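Local coordinates for protein putative ferredoxin (Rhodopseudomonas palustris, PDB 4ID8) that binds a [3Fe-4S] cluster and probably passes electrons to the cytochrome P450 CYP194A4 with which it is associated, at residues P25-L30 and G42-D47. Sequence-based numbering, arbitrary orientation.
Sequences PELFDL and GVVPAD
In this small single-cluster ferredoxin, the turn leading into strand 28-30 meets the loop that runs from strand 36-38 to helix 49-58, and Leu27 bridges them by placing one methyl, CD2, against Val44 and Pro45. CD2 lies 4.3 Å from CG2 of Val44 and 4.2 Å from CD of Pro45, reaching two neighbouring residues at once. The other branches are slightly further apart, with CD1 of Leu27 4.7 Å from CG1 of Val44. Leucine suits this place because its branch point, one carbon beyond CB, carries the methyls outward across a gap that the backbones do not close: the nearest CA atoms, of Leu27 and Gly42, are still 7.3 Å apart. With CD1 anti to CA (chi2 173°), CD2 is the methyl that comes within 4.5 Å of both residues.

The compact, beta-branched apolar side chain of Val44 suits a buried place among Ile7 of strand 6-9 and Ile49 and Ala52 of helix 49-58. Leu27 touches Ala52 too, so this small residue is shared by both side chains. Pro45 meets Leu27 through its ring carbon CD while remaining largely in solvent. Gly42 has a positive phi of 75°, with backbone angles at which a CB would press on the preceding carbonyl oxygen, and it and Val44 are tied by backbone hydrogen bonds to Ile7 and Leu5, respectively. Beyond Leu27, Phe28 packs on Ile7, Val9 and Ala55.

No hydrogen bond or charge pair joins the two segments. With 99 Å² buried and carbons slightly beyond the usual van der Waals contact, the packing is loose, purely apolar and weakly directional, consistent with Leu27, whose side chain lies about 10 Å from the [3Fe-4S] cluster, adding a small apolar contact to a loop already held by its backbone bonds.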
loop_
_atom_site.group_PDB
_atom_site.type_symbol
_atom_site.label_atom_id
_atom_site.label_comp_id
_atom_site.label_asym_id
_atom_site.label_seq_id
_atom_site.Cartn_x
_atom_site.Cartn_y
_atom_site.Cartn_z
ATOM N N PRO A 25 -3.628 -6.059 4.660
ATOM C CA PRO A 25 -4.512 -5.296 5.527
ATOM C C PRO A 25 -3.702 -4.568 6.574
ATOM O O PRO A 25 -4.063 -3.480 7.021
ATOM C CB PRO A 25 -5.388 -6.374 6.200
ATOM C CG PRO A 25 -5.120 -7.638 5.512
ATOM C CD PRO A 25 -3.923 -7.512 4.689
ATOM N N GLU A 26 -2.577 -5.174 6.920
ATOM C CA GLU A 26 -1.661 -4.710 7.949
ATOM C C GLU A 26 -0.921 -3.463 7.520
ATOM O O GLU A 26 -0.422 -2.741 8.351
ATOM C CB GLU A 26 -0.641 -5.822 8.309
ATOM C CG GLU A 26 -1.238 -7.225 8.606
ATOM C CD GLU A 26 -1.291 -8.184 7.370
ATOM O OE1 GLU A 26 -1.097 -7.751 6.204
ATOM O OE2 GLU A 26 -1.530 -9.405 7.577
ATOM N N LEU A 27 -0.866 -3.183 6.232
ATOM C CA LEU A 27 -0.021 -2.132 5.755
ATOM C C LEU A 27 -0.754 -0.899 5.209
ATOM O O LEU A 27 -0.158 0.170 5.134
ATOM C CB LEU A 27 0.917 -2.734 4.680
ATOM C CG LEU A 27 2.059 -3.675 5.092
ATOM C CD1 LEU A 27 2.708 -4.266 3.890
ATOM C CD2 LEU A 27 3.111 -2.906 5.930
ATOM N N PHE A 28 -2.006 -1.071 4.770
ATOM C CA PHE A 28 -2.864 -0.002 4.219
ATOM C C PHE A 28 -4.150 0.161 5.026
ATOM O O PHE A 28 -4.633 -0.793 5.602
ATOM C CB PHE A 28 -3.179 -0.298 2.766
ATOM C CG PHE A 28 -1.930 -0.576 1.934
ATOM C CD1 PHE A 28 -1.295 0.449 1.249
ATOM C CD2 PHE A 28 -1.389 -1.859 1.854
ATOM C CE1 PHE A 28 -0.139 0.195 0.517
ATOM C CE2 PHE A 28 -0.239 -2.098 1.149
ATOM C CZ PHE A 28 0.384 -1.079 0.466
ATOM N N ASP A 29 -4.619 1.397 5.138
ATOM C CA ASP A 29 -5.996 1.704 5.583
ATOM C C ASP A 29 -6.688 2.463 4.486
ATOM O O ASP A 29 -6.089 3.201 3.737
ATOM C CB ASP A 29 -6.021 2.569 6.833
ATOM C CG ASP A 29 -5.727 1.776 8.086
ATOM O OD1 ASP A 29 -6.118 0.587 8.180
ATOM O OD2 ASP A 29 -5.096 2.325 9.003
ATOM N N LEU A 30 -7.974 2.244 4.397
ATOM C CA LEU A 30 -8.823 2.931 3.435
ATOM C C LEU A 30 -9.622 4.035 4.112
ATOM O O LEU A 30 -10.221 3.807 5.174
ATOM C CB LEU A 30 -9.814 1.938 2.834
ATOM C CG LEU A 30 -9.253 0.758 2.113
ATOM C CD1 LEU A 30 -10.459 0.095 1.641
ATOM C CD2 LEU A 30 -8.384 1.219 0.949
ATOM N N GLY A 42 4.298 3.405 8.214
ATOM C CA GLY A 42 4.785 3.247 6.866
ATOM C C GLY A 42 5.888 2.215 6.726
ATOM O O GLY A 42 6.023 1.664 5.642
ATOM N N VAL A 43 6.670 1.964 7.790
ATOM C CA VAL A 43 7.804 0.973 7.804
ATOM C C VAL A 43 7.330 -0.493 7.683
ATOM O O VAL A 43 6.395 -0.915 8.378
ATOM C CB VAL A 43 8.677 1.037 9.123
ATOM C CG1 VAL A 43 9.615 -0.126 9.176
ATOM C CG2 VAL A 43 9.472 2.223 9.162
ATOM N N VAL A 44 7.987 -1.281 6.853
ATOM C CA VAL A 44 7.489 -2.594 6.552
ATOM C C VAL A 44 8.236 -3.622 7.397
ATOM O O VAL A 44 9.444 -3.708 7.292
ATOM C CB VAL A 44 7.707 -2.894 5.086
ATOM C CG1 VAL A 44 7.362 -4.314 4.813
ATOM C CG2 VAL A 44 6.895 -1.913 4.194
ATOM N N PRO A 45 7.527 -4.377 8.269
ATOM C CA PRO A 45 8.163 -5.403 9.076
ATOM C C PRO A 45 8.631 -6.597 8.244
ATOM O O PRO A 45 8.068 -6.858 7.171
ATOM C CB PRO A 45 7.067 -5.856 10.027
ATOM C CG PRO A 45 5.911 -5.282 9.633
ATOM C CD PRO A 45 6.115 -4.231 8.618
ATOM N N ALA A 46 9.655 -7.299 8.763
ATOM C CA ALA A 46 10.347 -8.407 8.068
ATOM C C ALA A 46 9.331 -9.394 7.529
ATOM O O ALA A 46 9.391 -9.792 6.378
ATOM C CB ALA A 46 11.339 -9.074 9.010
ATOM N N ASP A 47 8.336 -9.734 8.339
ATOM C CA ASP A 47 7.255 -10.644 7.913
ATOM C C ASP A 47 6.231 -10.128 6.898
ATOM O O ASP A 47 5.419 -10.898 6.404
ATOM C CB ASP A 47 6.537 -11.200 9.115
ATOM C CG ASP A 47 5.723 -10.145 9.850
ATOM O OD1 ASP A 47 6.008 -8.926 9.754
ATOM O OD2 ASP A 47 4.768 -10.558 10.515
#